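Local coordinates for ABC transporter binding protein AcbH (Actinoplanes, PDB 3OO8) that binds beta-D-galactopyranose outside the cell as the solute receptor of an ABC transporter, at residues I30-N35 against A43-L48; D83-W88 against A313-V318. The protein carries 2 engineered substitutions. One frame throughout, in Å; residues are numbered along the deposited sequence.

Contact 1 (I30-N35 against A43-L48); sequences ITFGSN and AAFASL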
ATOM      1  N   ILE A  30     -12.148  26.843   6.688  1.00 14.16           N
ATOM      2  CA  ILE A  30     -10.809  26.255   6.770  1.00 12.15           C
ATOM      3  C   ILE A  30     -10.110  26.232   5.420  1.00 13.25           C
ATOM      4  O   ILE A  30     -10.758  26.312   4.391  1.00 14.84           O
ATOM      5  CB  ILE A  30     -10.844  24.832   7.384  1.00 13.31           C
ATOM      6  CG1 ILE A  30     -11.538  23.830   6.459  1.00 11.68           C
ATOM      7  CG2 ILE A  30     -11.522  24.857   8.744  1.00 15.44           C
ATOM      8  CD1 ILE A  30     -11.188  22.341   6.738  1.00 13.27           C
ATOM      9  N   THR A  31      -8.781  26.123   5.425  1.00 11.63           N
ATOM     10  CA  THR A  31      -8.059  25.830   4.204  1.00  9.82           C
ATOM     11  C   THR A  31      -7.618  24.369   4.220  1.00 10.55           C
ATOM     12  O   THR A  31      -7.446  23.764   5.277  1.00 12.31           O
ATOM     13  CB  THR A  31      -6.846  26.757   4.029  1.00 12.46           C
ATOM     14  OG1 THR A  31      -6.027  26.707   5.207  1.00 16.44           O
ATOM     15  CG2 THR A  31      -7.345  28.197   3.789  1.00 12.01           C
ATOM     16  N   PHE A  32      -7.419  23.820   3.025  1.00 12.06           N
ATOM     17  CA  PHE A  32      -7.097  22.408   2.904  1.00 12.92           C
ATOM     18  C   PHE A  32      -5.961  22.257   1.911  1.00 13.66           C
ATOM     19  O   PHE A  32      -6.102  22.590   0.740  1.00 14.65           O
ATOM     20  CB  PHE A  32      -8.313  21.619   2.380  1.00 11.97           C
ATOM     21  CG  PHE A  32      -8.411  20.237   2.946  1.00 11.54           C
ATOM     22  CD1 PHE A  32      -9.590  19.801   3.517  1.00  9.15           C
ATOM     23  CD2 PHE A  32      -7.327  19.359   2.864  1.00 10.61           C
ATOM     24  CE1 PHE A  32      -9.688  18.523   4.058  1.00  7.96           C
ATOM     25  CE2 PHE A  32      -7.424  18.063   3.397  1.00 11.49           C
ATOM     26  CZ  PHE A  32      -8.618  17.663   4.018  1.00 11.00           C
ATOM     27  N   GLY A  33      -4.828  21.752   2.385  1.00 11.49           N
ATOM     28  CA  GLY A  33      -3.688  21.507   1.507  1.00 11.74           C
ATOM     29  C   GLY A  33      -3.897  20.179   0.831  1.00 12.57           C
ATOM     30  O   GLY A  33      -4.013  19.151   1.511  1.00 12.99           O
ATOM     31  N   SER A  34      -3.967  20.195  -0.499  1.00 12.97           N
ATOM     32  CA  SER A  34      -4.257  19.000  -1.255  1.00 12.80           C
ATOM     33  C   SER A  34      -3.242  18.643  -2.334  1.00 12.89           C
ATOM     34  O   SER A  34      -2.913  19.469  -3.180  1.00 14.83           O
ATOM     35  CB  SER A  34      -5.653  19.118  -1.889  1.00 12.60           C
ATOM     36  OG  SER A  34      -5.909  18.036  -2.773  1.00 12.38           O
ATOM     37  N   ASN A  35      -2.780  17.401  -2.307  1.00 12.04           N
ATOM     38  CA  ASN A  35      -1.898  16.850  -3.328  1.00 12.54           C
ATOM     39  C   ASN A  35      -2.687  16.152  -4.434  1.00 11.61           C
ATOM     40  O   ASN A  35      -2.111  15.466  -5.289  1.00 13.37           O
ATOM     41  CB  ASN A  35      -0.860  15.927  -2.665  1.00 13.07           C
ATOM     42  CG  ASN A  35      -1.502  14.678  -2.042  1.00 10.71           C
ATOM     43  OD1 ASN A  35      -2.673  14.418  -2.277  1.00 14.16           O
ATOM     44  ND2 ASN A  35      -0.720  13.877  -1.303  1.00 15.15           N
ATOM     45  N   ALA A  43     -11.149  16.560  -9.028  1.00 12.56           N
ATOM     46  CA  ALA A  43     -12.564  16.810  -9.166  1.00 11.96           C
ATOM     47  C   ALA A  43     -13.308  16.086  -8.039  1.00 13.36           C
ATOM     48  O   ALA A  43     -14.228  16.634  -7.464  1.00 13.08           O
ATOM     49  CB  ALA A  43     -13.034  16.281 -10.559  1.00 13.08           C
ATOM     50  N   ALA A  44     -12.898  14.858  -7.744  1.00 12.88           N
ATOM     51  CA  ALA A  44     -13.585  14.080  -6.688  1.00 11.63           C
ATOM     52  C   ALA A  44     -13.401  14.783  -5.341  1.00 12.97           C
ATOM     53  O   ALA A  44     -14.351  14.869  -4.540  1.00 13.72           O
ATOM     54  CB  ALA A  44     -13.072  12.642  -6.626  1.00 14.57           C
ATOM     55  N   PHE A  45     -12.179  15.253  -5.072  1.00 10.39           N
ATOM     56  CA  PHE A  45     -11.927  15.908  -3.786  1.00 10.69           C
ATOM     57  C   PHE A  45     -12.710  17.200  -3.686  1.00 11.48           C
ATOM     58  O   PHE A  45     -13.193  17.560  -2.602  1.00 11.12           O
ATOM     59  CB  PHE A  45     -10.432  16.199  -3.586  1.00 10.69           C
ATOM     60  CG  PHE A  45     -10.123  16.694  -2.198  1.00 11.18           C
ATOM     61  CD1 PHE A  45     -10.222  15.824  -1.129  1.00 10.97           C
ATOM     62  CD2 PHE A  45      -9.658  17.978  -1.972  1.00 11.05           C
ATOM     63  CE1 PHE A  45      -9.988  16.253   0.179  1.00 13.89           C
ATOM     64  CE2 PHE A  45      -9.416  18.411  -0.663  1.00 14.38           C
ATOM     65  CZ  PHE A  45      -9.569  17.534   0.402  1.00 15.63           C
ATOM     66  N   ALA A  46     -12.800  17.933  -4.785  1.00 13.37           N
ATOM     67  CA  ALA A  46     -13.562  19.201  -4.767  1.00 12.47           C
ATOM     68  C   ALA A  46     -15.028  18.940  -4.430  1.00 12.86           C
ATOM     69  O   ALA A  46     -15.629  19.625  -3.591  1.00 12.32           O
ATOM     70  CB  ALA A  46     -13.450  19.919  -6.095  1.00 11.80           C
ATOM     71  N   SER A  47     -15.591  17.924  -5.062  1.00 13.67           N
ATOM     72  CA  SER A  47     -16.967  17.533  -4.789  1.00 14.82           C
ATOM     73  C   SER A  47     -17.137  17.091  -3.354  1.00 13.24           C
ATOM     74  O   SER A  47     -18.114  17.434  -2.709  1.00 13.32           O
ATOM     75  CB  SER A  47     -17.374  16.382  -5.712  1.00 16.22           C
ATOM     76  OG  SER A  47     -18.726  16.041  -5.505  1.00 21.85           O
ATOM     77  N   LEU A  48     -16.180  16.304  -2.852  1.00 12.96           N
ATOM     78  CA  LEU A  48     -16.259  15.822  -1.473  1.00 11.60           C
ATOM     79  C   LEU A  48     -16.282  16.970  -0.495  1.00 11.05           C
ATOM     80  O   LEU A  48     -16.991  16.913   0.484  1.00 11.24           O
ATOM     81  CB  LEU A  48     -15.068  14.923  -1.120  1.00 10.81           C
ATOM     82  CG  LEU A  48     -15.051  14.303   0.274  1.00 13.88           C
ATOM     83  CD1 LEU A  48     -16.210  13.330   0.414  1.00 15.08           C
ATOM     84  CD2 LEU A  48     -13.686  13.627   0.628  1.00 13.73           C
TER
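F45 drives the edge of its ring into a face of F32: CZ of F45 stands 3.5 Å above the F32 plane, over its centre, and every atom of the F32 ring lies at much the same distance from it, from 3.7 Å at CE2 of F32. This is a T-shaped (edge-to-face) pair, with ring centroids 4.9 Å apart and planes at 83°. Next to it, OG of S34 sits obliquely against the F45 ring, 3.8 Å from CD2 of F45, with CB of S34 near CE2 of F45. F45 reaches that far because its CG is anti to the backbone N (chi1 -172°), which carries the ring off the helix toward the strand.

The next shell sets these groups. The hydroxyl of S34 is hydrogen-bonded to the backbone N of Y36, just past the strand, and the ring of Y36 meets F45 with planes at about 45°. F303 meets the ring of F32 steeply, and V62 packs on both F45 and S34. The contact thus fills the inside of the beta-alpha-beta unit made by strand 30-34, helix 39-56 and strand 60-64, with the side chain of S34 about 8 Å from that of the galactose-binding H67. No hydrogen bond crosses between segments 30-35 and 43-48; their cohesion here is dispersion plus the weak electrostatic attraction of a C-H edge for a pi face.

Contact 2 (D83-W88 against A313-V318); sequences DSLATW and AAAKKV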
ATOM      1  N   ASP A  83      -1.875  24.709   5.862  1.00 14.93           N
ATOM      2  CA  ASP A  83      -3.340  24.802   5.830  1.00 14.43           C
ATOM      3  C   ASP A  83      -3.918  24.123   7.067  1.00 12.84           C
ATOM      4  O   ASP A  83      -3.187  23.456   7.819  1.00 13.51           O
ATOM      5  CB  ASP A  83      -3.851  24.134   4.551  1.00 11.61           C
ATOM      6  CG  ASP A  83      -3.283  24.785   3.322  1.00 16.10           C
ATOM      7  OD1 ASP A  83      -3.734  25.903   2.979  1.00 17.27           O
ATOM      8  OD2 ASP A  83      -2.380  24.192   2.702  1.00 17.10           O
ATOM      9  N   SER A  84      -5.234  24.240   7.248  1.00 11.31           N
ATOM     10  CA  SER A  84      -5.908  23.742   8.447  1.00 10.82           C
ATOM     11  C   SER A  84      -5.881  22.222   8.548  1.00 11.67           C
ATOM     12  O   SER A  84      -5.911  21.635   9.649  1.00 14.84           O
ATOM     13  CB  SER A  84      -7.387  24.167   8.410  1.00 14.15           C
ATOM     14  OG  SER A  84      -7.534  25.584   8.305  1.00 14.04           O
ATOM     15  N   LEU A  85      -5.965  21.617   7.368  1.00 11.42           N
ATOM     16  CA  LEU A  85      -5.920  20.180   7.152  1.00 10.71           C
ATOM     17  C   LEU A  85      -5.056  19.941   5.929  1.00  9.59           C
ATOM     18  O   LEU A  85      -4.882  20.833   5.113  1.00 10.98           O
ATOM     19  CB  LEU A  85      -7.332  19.652   6.809  1.00  9.26           C
ATOM     20  CG  LEU A  85      -8.265  19.664   8.014  1.00  8.80           C
ATOM     21  CD1 LEU A  85      -9.668  19.160   7.690  1.00 11.39           C
ATOM     22  CD2 LEU A  85      -7.648  18.800   9.140  1.00 11.98           C
ATOM     23  N   ALA A  86      -4.513  18.735   5.812  1.00  9.63           N
ATOM     24  CA  ALA A  86      -3.777  18.364   4.610  1.00  9.92           C
ATOM     25  C   ALA A  86      -3.883  16.889   4.221  1.00  8.58           C
ATOM     26  O   ALA A  86      -4.118  16.025   5.030  1.00 10.56           O
ATOM     27  CB  ALA A  86      -2.282  18.781   4.758  1.00 12.70           C
ATOM     28  N   THR A  87      -3.731  16.616   2.944  1.00  9.97           N
ATOM     29  CA  THR A  87      -3.635  15.263   2.487  1.00  8.93           C
ATOM     30  C   THR A  87      -2.306  14.619   2.854  1.00 10.21           C
ATOM     31  O   THR A  87      -1.256  15.222   2.667  1.00 12.15           O
ATOM     32  CB  THR A  87      -3.650  15.262   0.958  1.00  8.50           C
ATOM     33  OG1 THR A  87      -2.689  16.208   0.449  1.00 11.69           O
ATOM     34  CG2 THR A  87      -5.052  15.643   0.450  1.00 10.83           C
ATOM     35  N   TRP A  88      -2.343  13.389   3.352  1.00  8.66           N
ATOM     36  CA  TRP A  88      -1.088  12.669   3.559  1.00  9.53           C
ATOM     37  C   TRP A  88      -1.389  11.169   3.483  1.00 11.56           C
ATOM     38  O   TRP A  88      -2.359  10.762   2.859  1.00 11.70           O
ATOM     39  CB  TRP A  88      -0.381  13.089   4.878  1.00  9.98           C
ATOM     40  CG  TRP A  88       1.068  12.670   4.874  1.00 11.49           C
ATOM     41  CD1 TRP A  88       1.688  11.804   5.741  1.00 12.02           C
ATOM     42  CD2 TRP A  88       2.063  13.060   3.918  1.00 12.21           C
ATOM     43  NE1 TRP A  88       3.000  11.632   5.371  1.00 12.73           N
ATOM     44  CE2 TRP A  88       3.258  12.380   4.257  1.00 11.84           C
ATOM     45  CE3 TRP A  88       2.059  13.895   2.797  1.00 14.68           C
ATOM     46  CZ2 TRP A  88       4.436  12.513   3.502  1.00 14.25           C
ATOM     47  CZ3 TRP A  88       3.261  14.049   2.058  1.00 10.61           C
ATOM     48  CH2 TRP A  88       4.411  13.351   2.425  1.00 12.16           C
ATOM     49  N   ALA A 313     -10.554  23.622  15.505  1.00 14.08           N
ATOM     50  CA  ALA A 313     -11.872  23.116  15.882  1.00 17.56           C
ATOM     51  C   ALA A 313     -12.719  22.794  14.657  1.00 17.11           C
ATOM     52  O   ALA A 313     -13.358  21.731  14.600  1.00 17.46           O
ATOM     53  CB  ALA A 313     -12.598  24.128  16.790  1.00 16.15           C
ATOM     54  N   ALA A 314     -12.711  23.709  13.689  1.00 16.93           N
ATOM     55  CA  ALA A 314     -13.500  23.528  12.475  1.00 15.29           C
ATOM     56  C   ALA A 314     -12.888  22.404  11.652  1.00 14.08           C
ATOM     57  O   ALA A 314     -13.606  21.602  11.028  1.00 14.69           O
ATOM     58  CB  ALA A 314     -13.569  24.828  11.660  1.00 16.71           C
ATOM     59  N   ALA A 315     -11.559  22.332  11.683  1.00 11.16           N
ATOM     60  CA  ALA A 315     -10.851  21.279  10.888  1.00 11.01           C
ATOM     61  C   ALA A 315     -11.245  19.903  11.422  1.00 12.02           C
ATOM     62  O   ALA A 315     -11.435  18.945  10.669  1.00 12.67           O
ATOM     63  CB  ALA A 315      -9.329  21.472  10.976  1.00 11.55           C
ATOM     64  N   LYS A 316     -11.376  19.795  12.737  1.00 11.48           N
ATOM     65  CA  LYS A 316     -11.772  18.527  13.329  1.00 11.81           C
ATOM     66  C   LYS A 316     -13.177  18.112  12.915  1.00 11.49           C
ATOM     67  O   LYS A 316     -13.440  16.933  12.766  1.00 13.71           O
ATOM     68  CB  LYS A 316     -11.635  18.578  14.859  1.00 11.08           C
ATOM     69  CG  LYS A 316     -10.199  18.507  15.326  1.00 10.24           C
ATOM     70  CD  LYS A 316     -10.104  18.735  16.852  1.00 13.30           C
ATOM     71  CE  LYS A 316      -8.675  18.622  17.334  1.00 15.82           C
ATOM     72  NZ  LYS A 316      -8.623  18.928  18.823  1.00 17.42           N
ATOM     73  N   LYS A 317     -14.084  19.068  12.709  1.00 14.28           N
ATOM     74  CA  LYS A 317     -15.436  18.697  12.285  1.00 13.47           C
ATOM     75  C   LYS A 317     -15.388  18.114  10.888  1.00 13.03           C
ATOM     76  O   LYS A 317     -16.092  17.159  10.590  1.00 12.86           O
ATOM     77  CB  LYS A 317     -16.388  19.902  12.265  1.00 14.93           C
ATOM     78  CG  LYS A 317     -16.716  20.471  13.645  1.00 20.57           C
ATOM     79  CD  LYS A 317     -17.912  21.440  13.552  1.00 32.32           C
ATOM     80  CE  LYS A 317     -19.189  20.732  13.069  1.00 38.55           C
ATOM     81  NZ  LYS A 317     -20.445  21.564  13.101  1.00 44.58           N
ATOM     82  N   VAL A 318     -14.527  18.697  10.055  1.00 10.32           N
ATOM     83  CA  VAL A 318     -14.375  18.229   8.674  1.00 10.09           C
ATOM     84  C   VAL A 318     -13.759  16.824   8.708  1.00 11.65           C
ATOM     85  O   VAL A 318     -14.173  15.932   7.963  1.00 10.92           O
ATOM     86  CB  VAL A 318     -13.613  19.231   7.783  1.00  8.59           C
ATOM     87  CG1 VAL A 318     -13.369  18.623   6.381  1.00  9.07           C
ATOM     88  CG2 VAL A 318     -14.433  20.510   7.590  1.00 11.74           C
TER
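A315 is where helix 312-322 first meets segment 83-88, and the backbones come close there: the CA atoms of S84 and A315 are 6.0 Å apart. The methyl of A315 points at the strand and meets two neighbouring residues, S84 and L85. On one hand, CB of A315 lies 3.7 Å from the carbonyl O of S84 and 4.2 Å from CB of S84. On the other it rests against the branch point of L85, with CB of A315 3.6 Å from CG of L85 and CD2 nearly as close. The hydroxyl of S84 is engaged with the carbonyl O of K310, ahead of the helix, and with the backbone N of T31, tying the turn before strand 85-89 to both.

The carbonyl of A315 also takes part, since CD1 of L85 packs 3.5 Å from O of A315. This helix lies against the mixed sheet of a class 2 solute-binding protein, with strand 85-89 between the parallel strand 30-34 and the antiparallel strand 301-304; I30 and F32 add to the apolar layer around L85. K316, pointing away from the strand, makes a salt bridge with D108, while the amino group of K317 reaches the carbonyl O of T56.

Three residues on from A315, about one turn of helix, V318 faces the strand again, its CB 3.9 Å from CD1 of L85 and its CG1 about as near. L85 spans A315 and V318 with its CG anti to the carbonyl carbon (chi1 -72°) and CD1 directed at V318. With an alanine in place of L85, the branch and both its methyls go, and a gap is likely to open between strand and helix, depriving the methyl of A315 and the V318 side chain of the leucine branch they pack on.

Contact 1 closes before contact 2 opens along the chain, and their centres lie 11 Å apart on the same side of the molecule. They share one mixed sheet, in which strands 30-34 and 85-89 run parallel as neighbours: N of G33 is 2.9 Å from O of L85 and O of G33 is 2.9 Å from N of T87, probable hydrogen bonds both. Helix 39-56 is joined to the sheet by contact 1; helix 312-322, whose segment comes 224 residues after segment 83-88, by contact 2, and I30, F32 and L48 also touch this second helix. Local and distant parts of the chain therefore meet in a single layered domain, whose galactose-binding residues H67 and Q71 lie nearer contact 1.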